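Local coordinates for protein diaminopimelate decarboxylase (Aquifex aeolicus, PDB 2P3E) that probably catalyses the pyridoxal-phosphate-dependent decarboxylation of meso-diaminopimelate to L-lysine, the final step of this route to lysine, at residues 247-252 against 324-329; 36-41 against 290-295; 304-309 against 340-345. One frame throughout, in Å; residues are numbered along the deposited sequence.

Followed from the N terminus, strand 36-40 precedes the parallel-stranded barrel, and interaction 2 closes a loop of 248 residues when strand 289-301 pairs with it. Interaction 1 starts within that loop, at 247-252, and ends beyond it, at 324-329, so these two contacts cross. Interaction 3 opens only after interaction 2 has closed; joining 304-309 to 340-345 over 30 intervening residues, it crosses interaction 1 as well. Interactions 2 and 3 are in series within one mixed sheet, where Thr293 and Val295 pack on Val309 and Ile307. Ile328 meets Ile343 between interactions 1 and 3. Interaction 1 thus ties the cofactor-binding barrel domain to the region of this second sheet.

Interaction 1. Residues 247-252 against 324-329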
ATOM      1  N   ILE B 247      12.567  17.971  -1.474  1.00 13.34           N
ATOM      2  CA  ILE B 247      11.995  18.647  -2.626  1.00 13.39           C
ATOM      3  C   ILE B 247      10.869  19.548  -2.170  1.00 13.09           C
ATOM      4  O   ILE B 247      10.387  19.452  -1.046  1.00 13.51           O
ATOM      5  CB  ILE B 247      11.440  17.673  -3.708  1.00 12.49           C
ATOM      6  CG1 ILE B 247      10.271  16.847  -3.148  1.00 12.29           C
ATOM      7  CG2 ILE B 247      12.549  16.796  -4.277  1.00 14.37           C
ATOM      8  CD1 ILE B 247       9.472  16.073  -4.232  1.00 12.02           C
ATOM      9  N   LYS B 248      10.431  20.407  -3.075  1.00 14.07           N
ATOM     10  CA  LYS B 248       9.323  21.302  -2.795  1.00 13.94           C
ATOM     11  C   LYS B 248       8.023  20.519  -2.817  1.00 13.65           C
ATOM     12  O   LYS B 248       7.631  19.969  -3.839  1.00 14.12           O
ATOM     13  CB  LYS B 248       9.304  22.453  -3.810  1.00 14.14           C
ATOM     14  CG  LYS B 248       8.228  23.542  -3.522  1.00 14.76           C
ATOM     15  CD  LYS B 248       7.990  24.415  -4.757  1.00 15.53           C
ATOM     16  CE  LYS B 248       7.105  25.619  -4.420  1.00 18.21           C
ATOM     17  NZ  LYS B 248       7.849  26.596  -3.567  1.00 20.01           N
ATOM     18  N   TYR B 249       7.359  20.448  -1.666  1.00 14.08           N
ATOM     19  CA  TYR B 249       5.994  19.924  -1.605  1.00 14.24           C
ATOM     20  C   TYR B 249       4.973  21.044  -1.369  1.00 15.27           C
ATOM     21  O   TYR B 249       3.960  21.125  -2.057  1.00 15.23           O
ATOM     22  CB  TYR B 249       5.857  18.883  -0.489  1.00 13.36           C
ATOM     23  CG  TYR B 249       6.395  17.505  -0.837  1.00 12.61           C
ATOM     24  CD1 TYR B 249       5.716  16.669  -1.739  1.00 10.50           C
ATOM     25  CD2 TYR B 249       7.555  17.029  -0.234  1.00 11.75           C
ATOM     26  CE1 TYR B 249       6.205  15.373  -2.052  1.00 11.65           C
ATOM     27  CE2 TYR B 249       8.057  15.738  -0.528  1.00 13.32           C
ATOM     28  CZ  TYR B 249       7.379  14.930  -1.451  1.00 11.41           C
ATOM     29  OH  TYR B 249       7.861  13.678  -1.763  1.00 13.73           O
ATOM     30  N   LYS B 250       5.248  21.884  -0.370  1.00 16.22           N
ATOM     31  CA  LYS B 250       4.365  22.987  -0.005  1.00 17.42           C
ATOM     32  C   LYS B 250       4.748  24.265  -0.763  1.00 17.80           C
ATOM     33  O   LYS B 250       5.928  24.456  -1.109  1.00 17.60           O
ATOM     34  CB  LYS B 250       4.405  23.207   1.513  1.00 17.28           C
ATOM     35  CG  LYS B 250       3.815  22.072   2.291  1.00 19.30           C
ATOM     36  CD  LYS B 250       4.240  22.138   3.735  1.00 21.78           C
ATOM     37  CE  LYS B 250       3.443  21.190   4.566  1.00 24.32           C
ATOM     38  NZ  LYS B 250       3.804  21.326   5.998  1.00 27.46           N
ATOM     39  N   PRO B 251       3.758  25.136  -1.048  1.00 18.72           N
ATOM     40  CA  PRO B 251       4.044  26.366  -1.807  1.00 19.50           C
ATOM     41  C   PRO B 251       5.184  27.179  -1.190  1.00 20.20           C
ATOM     42  O   PRO B 251       5.968  27.779  -1.930  1.00 20.85           O
ATOM     43  CB  PRO B 251       2.726  27.148  -1.718  1.00 19.75           C
ATOM     44  CG  PRO B 251       1.689  26.078  -1.577  1.00 19.97           C
ATOM     45  CD  PRO B 251       2.330  25.046  -0.682  1.00 18.96           C
ATOM     46  N   GLU B 252       5.285  27.154   0.139  1.00 20.94           N
ATOM     47  CA  GLU B 252       6.302  27.896   0.897  1.00 22.42           C
ATOM     48  C   GLU B 252       7.654  27.179   1.045  1.00 22.38           C
ATOM     49  O   GLU B 252       8.612  27.793   1.516  1.00 22.42           O
ATOM     50  CB  GLU B 252       5.774  28.281   2.290  1.00 22.75           C
ATOM     51  CG  GLU B 252       5.581  27.095   3.269  1.00 25.64           C
ATOM     52  CD  GLU B 252       4.182  26.440   3.181  1.00 26.54           C
ATOM     53  OE1 GLU B 252       3.486  26.593   2.157  1.00 25.11           O
ATOM     54  OE2 GLU B 252       3.784  25.768   4.155  1.00 29.06           O
ATOM     55  N   ALA B 324       0.637  13.806   4.428  1.00 19.36           N
ATOM     56  CA  ALA B 324       1.545  14.519   3.554  1.00 18.34           C
ATOM     57  C   ALA B 324       0.798  15.529   2.713  1.00 17.44           C
ATOM     58  O   ALA B 324      -0.344  15.283   2.286  1.00 17.82           O
ATOM     59  CB  ALA B 324       2.308  13.528   2.645  1.00 18.43           C
ATOM     60  N   TYR B 325       1.446  16.670   2.487  1.00 16.47           N
ATOM     61  CA  TYR B 325       0.941  17.701   1.606  1.00 15.31           C
ATOM     62  C   TYR B 325       1.416  17.446   0.163  1.00 15.14           C
ATOM     63  O   TYR B 325       2.631  17.386  -0.122  1.00 15.60           O
ATOM     64  CB  TYR B 325       1.413  19.101   2.080  1.00 15.65           C
ATOM     65  CG  TYR B 325       0.847  20.240   1.251  1.00 15.45           C
ATOM     66  CD1 TYR B 325      -0.205  21.030   1.730  1.00 15.00           C
ATOM     67  CD2 TYR B 325       1.331  20.502  -0.034  1.00 14.85           C
ATOM     68  CE1 TYR B 325      -0.748  22.044   0.950  1.00 15.16           C
ATOM     69  CE2 TYR B 325       0.803  21.532  -0.809  1.00 14.36           C
ATOM     70  CZ  TYR B 325      -0.231  22.293  -0.308  1.00 15.44           C
ATOM     71  OH  TYR B 325      -0.747  23.295  -1.085  1.00 16.96           O
ATOM     72  N   HIS B 326       0.448  17.306  -0.734  1.00 13.74           N
ATOM     73  CA  HIS B 326       0.665  17.407  -2.173  1.00 13.59           C
ATOM     74  C   HIS B 326      -0.195  18.563  -2.702  1.00 13.57           C
ATOM     75  O   HIS B 326      -1.386  18.635  -2.407  1.00 13.37           O
ATOM     76  CB  HIS B 326       0.261  16.106  -2.884  1.00 13.04           C
ATOM     77  CG  HIS B 326       1.221  14.978  -2.657  1.00 13.27           C
ATOM     78  ND1 HIS B 326       2.161  14.602  -3.592  1.00 13.09           N
ATOM     79  CD2 HIS B 326       1.395  14.154  -1.592  1.00 13.78           C
ATOM     80  CE1 HIS B 326       2.885  13.602  -3.110  1.00 14.01           C
ATOM     81  NE2 HIS B 326       2.437  13.308  -1.902  1.00 14.10           N
ATOM     82  N   HIS B 327       0.424  19.446  -3.470  1.00 13.59           N
ATOM     83  CA  HIS B 327      -0.286  20.549  -4.108  1.00 14.27           C
ATOM     84  C   HIS B 327      -1.233  19.995  -5.175  1.00 14.55           C
ATOM     85  O   HIS B 327      -0.858  19.112  -5.959  1.00 13.18           O
ATOM     86  CB  HIS B 327       0.701  21.557  -4.694  1.00 14.46           C
ATOM     87  CG  HIS B 327       0.115  22.924  -4.929  1.00 16.34           C
ATOM     88  ND1 HIS B 327      -0.443  23.677  -3.922  1.00 18.41           N
ATOM     89  CD2 HIS B 327       0.023  23.675  -6.054  1.00 18.78           C
ATOM     90  CE1 HIS B 327      -0.876  24.828  -4.417  1.00 19.09           C
ATOM     91  NE2 HIS B 327      -0.591  24.858  -5.708  1.00 19.72           N
ATOM     92  N   ILE B 328      -2.477  20.480  -5.156  1.00 14.48           N
ATOM     93  CA  ILE B 328      -3.507  20.023  -6.102  1.00 14.88           C
ATOM     94  C   ILE B 328      -4.105  21.235  -6.838  1.00 15.52           C
ATOM     95  O   ILE B 328      -4.572  22.181  -6.195  1.00 15.35           O
ATOM     96  CB  ILE B 328      -4.631  19.198  -5.412  1.00 14.76           C
ATOM     97  CG1 ILE B 328      -4.016  17.990  -4.656  1.00 14.61           C
ATOM     98  CG2 ILE B 328      -5.671  18.742  -6.440  1.00 15.12           C
ATOM     99  CD1 ILE B 328      -5.020  17.101  -3.940  1.00 13.54           C
ATOM    100  N   ILE B 329      -4.078  21.176  -8.169  1.00 15.27           N
ATOM    101  CA  ILE B 329      -4.510  22.273  -9.023  1.00 16.55           C
ATOM    102  C   ILE B 329      -5.461  21.760 -10.099  1.00 16.83           C
ATOM    103  O   ILE B 329      -5.372  20.582 -10.501  1.00 16.65           O
ATOM    104  CB  ILE B 329      -3.301  22.993  -9.691  1.00 15.85           C
ATOM    105  CG1 ILE B 329      -2.518  22.022 -10.600  1.00 16.20           C
ATOM    106  CG2 ILE B 329      -2.415  23.613  -8.609  1.00 18.10           C
ATOM    107  CD1 ILE B 329      -1.326  22.632 -11.363  1.00 16.28           C
TER
HETATM  108  O   HOH W   1       3.212  19.194  -3.761  1.00 12.77           O
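Tyr249 turns the edge of its ring toward the face of the His326 imidazole, with centroids 5.5 Å apart and planes at 72°, a T-shaped (edge-to-face) pair. Its CE1 lies 3.9 Å from CE1 of His326, while Ile247 CG1, from its own loop, sits over one face of the phenol, offset toward the rim. Lys250 CG stands over one face of the Tyr325 ring, 4.0 Å from the centroid and 29° off the normal, which is CH-pi geometry. At the ring edge, Tyr249 O approaches CD2 of Tyr325 to 3.4 Å. His327 ND1 also lies at the edge, in the ring plane, and shares a 2.9 Å hydrogen bond with Tyr325 OH. The Pro251 and Tyr325 side chains cross at about a right angle, Pro251 CD 3.6 Å from Tyr325 OH. The CB of Tyr325 points toward 247-252, and CG stands anti to the backbone N (chi1 -176°), which lets the ring lie against Lys250 and Pro251.

No direct hydrogen bond joins the two segments. One water does so instead, donating to Tyr249 O (2.7 Å) and accepting from His327 N (2.8 Å); Tyr7 OH also bonds to Tyr249 O. Tyr249 OH binds Arg282, a probable cofactor and substrate ligand, and His326 ND1 bonds to Leu372 O. With its ring against His326, Tyr249 is placed as a second-shell residue that could position Arg282.

Interaction 2. Residues 36-41 against 290-295; sequences LYVYSS and ILITQV
Tyr37 and Leu291 lie on the same sheet face at the tightly packed centre, their side chains crossing obliquely, with Leu291 CD1 over the middle of the Tyr37 ring, 3.9 Å from its centroid and 10° off the normal. CG of Leu291 stands anti to the backbone N, and from there CD1 reaches over the ring, while Tyr37 OH bonds to Asp315 O. This non-hydrogen-bonded pair is flanked by two hydrogen-bonded ones, Leu36 with Ile292 and Val38 with Ile290. The shortest of the four backbone bonds runs from Ile292 N to Leu36 O at 2.7 Å, with an N-H...O angle of 178°. On the sheet face opposite Tyr37, Val38 CG2 meets Ile292 CG1 at 4.0 Å, both residues against Leu25 of helix 25-32. The strands run antiparallel, 147° between directions, and place an N-terminal strand inside the mixed sheet beside the barrel, as in other class-II decarboxylases. An alanine in place of Tyr37 would probably leave Leu291 CD1 without the ring beneath it and Asp315 O without its hydroxyl partner. Packing across the pair ends past Ile292: Thr293 OG1 bonds instead to Asp310, and partly exposed Gln294, nearer solvent, sends NE2 to Gly366 O.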
ATOM      1  N   LEU B  36      -4.086   8.782 -13.884  1.00 11.65           N
ATOM      2  CA  LEU B  36      -2.949   8.777 -14.804  1.00 11.35           C
ATOM      3  C   LEU B  36      -1.717   9.405 -14.156  1.00 11.67           C
ATOM      4  O   LEU B  36      -1.760  10.561 -13.695  1.00 11.96           O
ATOM      5  CB  LEU B  36      -3.296   9.560 -16.091  1.00 11.43           C
ATOM      6  CG  LEU B  36      -2.288   9.524 -17.248  1.00 11.81           C
ATOM      7  CD1 LEU B  36      -2.161   8.095 -17.774  1.00 13.63           C
ATOM      8  CD2 LEU B  36      -2.692  10.478 -18.398  1.00 12.16           C
ATOM      9  N   TYR B  37      -0.623   8.647 -14.118  1.00 11.95           N
ATOM     10  CA  TYR B  37       0.673   9.206 -13.739  1.00 11.91           C
ATOM     11  C   TYR B  37       1.387   9.726 -14.975  1.00 12.39           C
ATOM     12  O   TYR B  37       1.600   8.989 -15.947  1.00 11.87           O
ATOM     13  CB  TYR B  37       1.540   8.155 -13.045  1.00 12.02           C
ATOM     14  CG  TYR B  37       1.334   8.073 -11.542  1.00 12.08           C
ATOM     15  CD1 TYR B  37       0.582   7.042 -10.960  1.00 11.76           C
ATOM     16  CD2 TYR B  37       1.897   9.033 -10.700  1.00 12.01           C
ATOM     17  CE1 TYR B  37       0.415   6.971  -9.548  1.00 11.48           C
ATOM     18  CE2 TYR B  37       1.719   8.982  -9.319  1.00 11.78           C
ATOM     19  CZ  TYR B  37       0.982   7.953  -8.752  1.00 11.97           C
ATOM     20  OH  TYR B  37       0.853   7.937  -7.371  1.00 13.19           O
ATOM     21  N   VAL B  38       1.782  10.992 -14.923  1.00 12.74           N
ATOM     22  CA  VAL B  38       2.447  11.642 -16.057  1.00 12.45           C
ATOM     23  C   VAL B  38       3.820  12.127 -15.612  1.00 12.58           C
ATOM     24  O   VAL B  38       3.916  12.814 -14.600  1.00 12.42           O
ATOM     25  CB  VAL B  38       1.601  12.842 -16.585  1.00 13.02           C
ATOM     26  CG1 VAL B  38       2.293  13.502 -17.804  1.00 13.55           C
ATOM     27  CG2 VAL B  38       0.178  12.388 -16.959  1.00 11.89           C
ATOM     28  N   TYR B  39       4.868  11.760 -16.366  1.00 12.06           N
ATOM     29  CA  TYR B  39       6.225  12.123 -16.033  1.00 12.03           C
ATOM     30  C   TYR B  39       6.860  13.019 -17.105  1.00 13.58           C
ATOM     31  O   TYR B  39       6.606  12.844 -18.305  1.00 13.64           O
ATOM     32  CB  TYR B  39       7.091  10.864 -15.854  1.00 11.67           C
ATOM     33  CG  TYR B  39       6.599   9.917 -14.779  1.00 11.37           C
ATOM     34  CD1 TYR B  39       6.998  10.066 -13.452  1.00 11.04           C
ATOM     35  CD2 TYR B  39       5.712   8.886 -15.087  1.00 10.47           C
ATOM     36  CE1 TYR B  39       6.533   9.182 -12.454  1.00  9.96           C
ATOM     37  CE2 TYR B  39       5.262   7.989 -14.102  1.00 10.34           C
ATOM     38  CZ  TYR B  39       5.663   8.151 -12.806  1.00 10.96           C
ATOM     39  OH  TYR B  39       5.190   7.249 -11.875  1.00 11.92           O
ATOM     40  N   SER B  40       7.704  13.946 -16.655  1.00 14.47           N
ATOM     41  CA  SER B  40       8.508  14.801 -17.541  1.00 14.85           C
ATOM     42  C   SER B  40       9.890  14.199 -17.730  1.00 15.22           C
ATOM     43  O   SER B  40      10.690  14.121 -16.793  1.00 14.77           O
ATOM     44  CB  SER B  40       8.616  16.223 -16.968  1.00 15.62           C
ATOM     45  OG  SER B  40       9.697  16.951 -17.569  1.00 17.85           O
ATOM     46  N   SER B  41      10.183  13.803 -18.970  1.00 15.22           N
ATOM     47  CA  SER B  41      11.478  13.251 -19.312  1.00 16.10           C
ATOM     48  C   SER B  41      12.609  14.251 -19.040  1.00 16.23           C
ATOM     49  O   SER B  41      13.629  13.899 -18.421  1.00 15.91           O
ATOM     50  CB  SER B  41      11.486  12.817 -20.786  1.00 15.96           C
ATOM     51  OG  SER B  41      12.701  12.189 -21.120  1.00 16.41           O
ATOM     52  N   ILE B 290       3.372  13.780 -11.986  1.00 13.66           N
ATOM     53  CA  ILE B 290       2.125  14.330 -11.480  1.00 13.35           C
ATOM     54  C   ILE B 290       1.004  13.307 -11.673  1.00 12.98           C
ATOM     55  O   ILE B 290       1.049  12.488 -12.608  1.00 13.43           O
ATOM     56  CB  ILE B 290       1.761  15.708 -12.104  1.00 13.85           C
ATOM     57  CG1 ILE B 290       1.420  15.592 -13.578  1.00 15.32           C
ATOM     58  CG2 ILE B 290       2.887  16.741 -11.922  1.00 13.27           C
ATOM     59  CD1 ILE B 290       0.848  16.872 -14.109  1.00 18.08           C
ATOM     60  N   LEU B 291       0.028  13.326 -10.777  1.00 11.70           N
ATOM     61  CA  LEU B 291      -1.076  12.389 -10.845  1.00 12.24           C
ATOM     62  C   LEU B 291      -2.330  13.133 -11.298  1.00 12.73           C
ATOM     63  O   LEU B 291      -2.750  14.106 -10.656  1.00 12.25           O
ATOM     64  CB  LEU B 291      -1.304  11.705  -9.496  1.00 11.83           C
ATOM     65  CG  LEU B 291      -2.511  10.754  -9.343  1.00 14.00           C
ATOM     66  CD1 LEU B 291      -2.425   9.581 -10.319  1.00 13.11           C
ATOM     67  CD2 LEU B 291      -2.586  10.246  -7.887  1.00 12.26           C
ATOM     68  N   ILE B 292      -2.919  12.669 -12.402  1.00 12.50           N
ATOM     69  CA  ILE B 292      -4.146  13.266 -12.933  1.00 12.92           C
ATOM     70  C   ILE B 292      -5.323  12.416 -12.523  1.00 13.18           C
ATOM     71  O   ILE B 292      -5.301  11.183 -12.661  1.00 12.82           O
ATOM     72  CB  ILE B 292      -4.155  13.390 -14.492  1.00 13.12           C
ATOM     73  CG1 ILE B 292      -2.865  14.055 -15.014  1.00 12.47           C
ATOM     74  CG2 ILE B 292      -5.430  14.143 -14.982  1.00 11.95           C
ATOM     75  CD1 ILE B 292      -2.513  15.423 -14.370  1.00 13.30           C
ATOM     76  N   THR B 293      -6.353  13.084 -12.016  1.00 12.69           N
ATOM     77  CA  THR B 293      -7.533  12.393 -11.539  1.00 13.60           C
ATOM     78  C   THR B 293      -8.791  13.138 -11.980  1.00 14.07           C
ATOM     79  O   THR B 293      -8.767  14.346 -12.122  1.00 14.28           O
ATOM     80  CB  THR B 293      -7.482  12.187  -9.985  1.00 13.57           C
ATOM     81  OG1 THR B 293      -8.630  11.459  -9.554  1.00 13.98           O
ATOM     82  CG2 THR B 293      -7.406  13.523  -9.218  1.00 13.60           C
ATOM     83  N   GLN B 294      -9.877  12.402 -12.201  1.00 15.08           N
ATOM     84  CA  GLN B 294     -11.143  13.007 -12.626  1.00 15.20           C
ATOM     85  C   GLN B 294     -12.152  13.056 -11.478  1.00 14.30           C
ATOM     86  O   GLN B 294     -12.332  12.085 -10.730  1.00 13.83           O
ATOM     87  CB  GLN B 294     -11.712  12.230 -13.816  1.00 15.52           C
ATOM     88  CG  GLN B 294     -12.980  12.839 -14.421  1.00 16.33           C
ATOM     89  CD  GLN B 294     -13.586  11.947 -15.470  1.00 17.64           C
ATOM     90  OE1 GLN B 294     -13.836  10.758 -15.234  1.00 18.95           O
ATOM     91  NE2 GLN B 294     -13.834  12.513 -16.638  1.00 17.55           N
ATOM     92  N   VAL B 295     -12.803  14.208 -11.344  1.00 14.33           N
ATOM     93  CA  VAL B 295     -13.866  14.416 -10.370  1.00 14.73           C
ATOM     94  C   VAL B 295     -15.097  13.576 -10.750  1.00 15.38           C
ATOM     95  O   VAL B 295     -15.583  13.642 -11.885  1.00 16.17           O
ATOM     96  CB  VAL B 295     -14.256  15.927 -10.252  1.00 14.93           C
ATOM     97  CG1 VAL B 295     -15.424  16.095  -9.261  1.00 13.73           C
ATOM     98  CG2 VAL B 295     -13.045  16.786  -9.835  1.00 13.47           C
TER

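Interaction 3. Residues 304-309 against 340-345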
ATOM      1  N   LYS B 304     -18.958  20.773   5.464  1.00 28.45           N
ATOM      2  CA  LYS B 304     -17.843  20.315   4.624  1.00 27.58           C
ATOM      3  C   LYS B 304     -18.236  20.105   3.165  1.00 26.43           C
ATOM      4  O   LYS B 304     -19.336  19.621   2.870  1.00 25.54           O
ATOM      5  CB  LYS B 304     -17.224  19.027   5.175  1.00 27.65           C
ATOM      6  CG  LYS B 304     -16.519  19.184   6.508  1.00 29.51           C
ATOM      7  CD  LYS B 304     -16.078  17.839   7.072  1.00 31.60           C
ATOM      8  CE  LYS B 304     -14.741  17.382   6.505  1.00 34.50           C
ATOM      9  NZ  LYS B 304     -13.694  18.432   6.690  1.00 37.23           N
ATOM     10  N   HIS B 305     -17.323  20.487   2.271  1.00 24.91           N
ATOM     11  CA  HIS B 305     -17.445  20.217   0.853  1.00 23.88           C
ATOM     12  C   HIS B 305     -16.485  19.070   0.517  1.00 23.02           C
ATOM     13  O   HIS B 305     -15.300  19.146   0.810  1.00 22.44           O
ATOM     14  CB  HIS B 305     -17.140  21.472   0.025  1.00 24.09           C
ATOM     15  CG  HIS B 305     -17.381  21.312  -1.452  1.00 26.54           C
ATOM     16  ND1 HIS B 305     -18.566  20.833  -1.970  0.50 27.46           N
ATOM     17  CD2 HIS B 305     -16.595  21.596  -2.522  1.00 29.51           C
ATOM     18  CE1 HIS B 305     -18.496  20.816  -3.291  1.00 29.02           C
ATOM     19  NE2 HIS B 305     -17.317  21.290  -3.654  1.00 28.96           N
ATOM     20  N   PHE B 306     -17.025  18.003  -0.073  1.00 21.63           N
ATOM     21  CA  PHE B 306     -16.222  16.890  -0.563  1.00 20.46           C
ATOM     22  C   PHE B 306     -16.188  16.912  -2.088  1.00 19.72           C
ATOM     23  O   PHE B 306     -17.233  17.077  -2.754  1.00 19.66           O
ATOM     24  CB  PHE B 306     -16.764  15.545  -0.050  1.00 19.63           C
ATOM     25  CG  PHE B 306     -16.715  15.397   1.449  1.00 20.42           C
ATOM     26  CD1 PHE B 306     -15.607  14.825   2.074  1.00 19.65           C
ATOM     27  CD2 PHE B 306     -17.783  15.814   2.244  1.00 19.91           C
ATOM     28  CE1 PHE B 306     -15.561  14.685   3.461  1.00 19.81           C
ATOM     29  CE2 PHE B 306     -17.741  15.674   3.632  1.00 20.72           C
ATOM     30  CZ  PHE B 306     -16.626  15.100   4.237  1.00 20.28           C
ATOM     31  N   ILE B 307     -14.982  16.753  -2.629  1.00 18.04           N
ATOM     32  CA  ILE B 307     -14.755  16.575  -4.055  1.00 17.13           C
ATOM     33  C   ILE B 307     -14.243  15.135  -4.191  1.00 16.95           C
ATOM     34  O   ILE B 307     -13.110  14.829  -3.807  1.00 15.23           O
ATOM     35  CB  ILE B 307     -13.715  17.584  -4.588  1.00 17.74           C
ATOM     36  CG1 ILE B 307     -14.223  19.033  -4.395  1.00 17.79           C
ATOM     37  CG2 ILE B 307     -13.357  17.299  -6.050  1.00 18.63           C
ATOM     38  CD1 ILE B 307     -13.231  20.115  -4.803  1.00 17.51           C
ATOM     39  N   ILE B 308     -15.099  14.261  -4.717  1.00 15.83           N
ATOM     40  CA  ILE B 308     -14.779  12.829  -4.806  1.00 16.29           C
ATOM     41  C   ILE B 308     -14.198  12.541  -6.181  1.00 15.77           C
ATOM     42  O   ILE B 308     -14.832  12.840  -7.201  1.00 16.90           O
ATOM     43  CB  ILE B 308     -16.031  11.951  -4.523  1.00 16.07           C
ATOM     44  CG1 ILE B 308     -16.600  12.292  -3.135  1.00 16.61           C
ATOM     45  CG2 ILE B 308     -15.685  10.438  -4.646  1.00 15.30           C
ATOM     46  CD1 ILE B 308     -18.035  11.795  -2.869  1.00 18.58           C
ATOM     47  N   VAL B 309     -12.985  11.984  -6.201  1.00 15.14           N
ATOM     48  CA  VAL B 309     -12.244  11.748  -7.446  1.00 14.56           C
ATOM     49  C   VAL B 309     -11.983  10.264  -7.662  1.00 14.50           C
ATOM     50  O   VAL B 309     -12.311   9.452  -6.783  1.00 14.49           O
ATOM     51  CB  VAL B 309     -10.908  12.576  -7.487  1.00 14.50           C
ATOM     52  CG1 VAL B 309     -11.217  14.083  -7.466  1.00 14.13           C
ATOM     53  CG2 VAL B 309      -9.959  12.186  -6.322  1.00 14.00           C
ATOM     54  N   VAL B 340     -13.079  25.656   0.185  1.00 21.21           N
ATOM     55  CA  VAL B 340     -12.328  24.769   1.049  1.00 19.96           C
ATOM     56  C   VAL B 340     -13.016  23.414   0.973  1.00 19.56           C
ATOM     57  O   VAL B 340     -14.222  23.316   1.226  1.00 19.64           O
ATOM     58  CB  VAL B 340     -12.290  25.276   2.499  1.00 19.49           C
ATOM     59  CG1 VAL B 340     -11.555  24.288   3.389  1.00 18.83           C
ATOM     60  CG2 VAL B 340     -11.640  26.634   2.552  1.00 20.02           C
ATOM     61  N   ALA B 341     -12.247  22.387   0.611  1.00 18.41           N
ATOM     62  CA  ALA B 341     -12.795  21.057   0.362  1.00 17.88           C
ATOM     63  C   ALA B 341     -11.877  19.950   0.856  1.00 17.79           C
ATOM     64  O   ALA B 341     -10.658  20.145   0.980  1.00 16.39           O
ATOM     65  CB  ALA B 341     -13.066  20.879  -1.141  1.00 18.37           C
ATOM     66  N   ASP B 342     -12.486  18.802   1.167  1.00 16.87           N
ATOM     67  CA  ASP B 342     -11.764  17.537   1.276  1.00 17.24           C
ATOM     68  C   ASP B 342     -11.769  16.882  -0.102  1.00 16.90           C
ATOM     69  O   ASP B 342     -12.831  16.680  -0.704  1.00 16.39           O
ATOM     70  CB  ASP B 342     -12.442  16.597   2.267  1.00 17.18           C
ATOM     71  CG  ASP B 342     -12.212  16.992   3.721  1.00 18.79           C
ATOM     72  OD1 ASP B 342     -11.607  18.058   4.021  1.00 18.02           O
ATOM     73  OD2 ASP B 342     -12.623  16.185   4.573  1.00 20.78           O
ATOM     74  N   ILE B 343     -10.584  16.543  -0.602  1.00 16.37           N
ATOM     75  CA  ILE B 343     -10.480  15.914  -1.919  1.00 15.55           C
ATOM     76  C   ILE B 343     -10.205  14.458  -1.615  1.00 15.59           C
ATOM     77  O   ILE B 343      -9.146  14.110  -1.095  1.00 14.77           O
ATOM     78  CB  ILE B 343      -9.369  16.553  -2.775  1.00 16.21           C
ATOM     79  CG1 ILE B 343      -9.691  18.041  -2.989  1.00 15.65           C
ATOM     80  CG2 ILE B 343      -9.220  15.802  -4.160  1.00 15.42           C
ATOM     81  CD1 ILE B 343      -8.526  18.839  -3.505  1.00 17.90           C
ATOM     82  N   VAL B 344     -11.189  13.616  -1.891  1.00 15.44           N
ATOM     83  CA  VAL B 344     -11.168  12.246  -1.376  1.00 15.67           C
ATOM     84  C   VAL B 344     -11.333  11.243  -2.528  1.00 15.89           C
ATOM     85  O   VAL B 344     -11.914  11.566  -3.560  1.00 15.28           O
ATOM     86  CB  VAL B 344     -12.284  12.046  -0.320  1.00 15.65           C
ATOM     87  CG1 VAL B 344     -12.061  12.988   0.896  1.00 15.89           C
ATOM     88  CG2 VAL B 344     -13.665  12.283  -0.939  1.00 15.51           C
ATOM     89  N   GLY B 345     -10.845  10.026  -2.327  1.00 16.87           N
ATOM     90  CA  GLY B 345     -10.830   9.047  -3.405  1.00 17.76           C
ATOM     91  C   GLY B 345     -11.956   8.041  -3.335  1.00 19.02           C
ATOM     92  O   GLY B 345     -12.894   8.210  -2.555  1.00 20.01           O
TER
HETATM   93  O   HOH W   2     -12.961  20.400   3.978  1.00 24.14           O
HETATM   94  O   HOH W   3     -11.364  17.780   6.758  1.00 32.31           O
HETATM   95  O   HOH W   4     -15.031  21.841   3.342  1.00 20.06           O
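Lys304 bends across to the neighbouring strand to reach Asp342, turning at chi3 (84°), which places CE, and again at chi4 (54°), which places NZ. The resulting salt bridge is long: NZ of Lys304 lies 3.3 Å from OD2 of Asp342, and its hydrogen bond to OD1 is weak at 3.4 Å. A water donates to Asp342 OD1 and accepts a weak bond from Lys304 NZ.

Asp342 and Phe306 extend side by side, pointing the same way, with ring and carboxylate planes 86° apart. Phe306 CD1 is 3.6 Å from Asp342 CB, and Phe306 CE1 is 3.5 Å from Asp342 OD2. Beyond them Ile308 and Val344 continue this face, Ile308 CG1 meeting Val344 CG2 at 3.7 Å. Val344 CG2 reaches that contact from the crowded position between the backbone N and the carbonyl carbon. On the other face Ile307 packs its CD1 3.7 Å from Ala341 CB and its CB beside Ile343 CG1.

The strands are parallel neighbours. Asp342 N bonds to His305 O, Ile307 N to Asp342 O, Val344 N to Ile307 O and Val309 N to Val344 O, a staggered series that fixes the register of Phe306, Ile307 and Ile308 with Asp342, Ile343 and Val344. A water also joins the strands, accepting from His305 N (2.9 Å) and donating to Val340 O (2.7 Å). At the far end Gly345 O accepts a bond from Lys175 of the second subunit, and Val109 of that subunit packs on Ile308, so the face with Phe306, Ile308 and Val344, and the Gly345 end, take part in the dimer.

The buried Asp342 carboxylate is thus met by Lys304, a water and the backbone N of Asp357 at OD1; this surrounding would probably favour its ionised form.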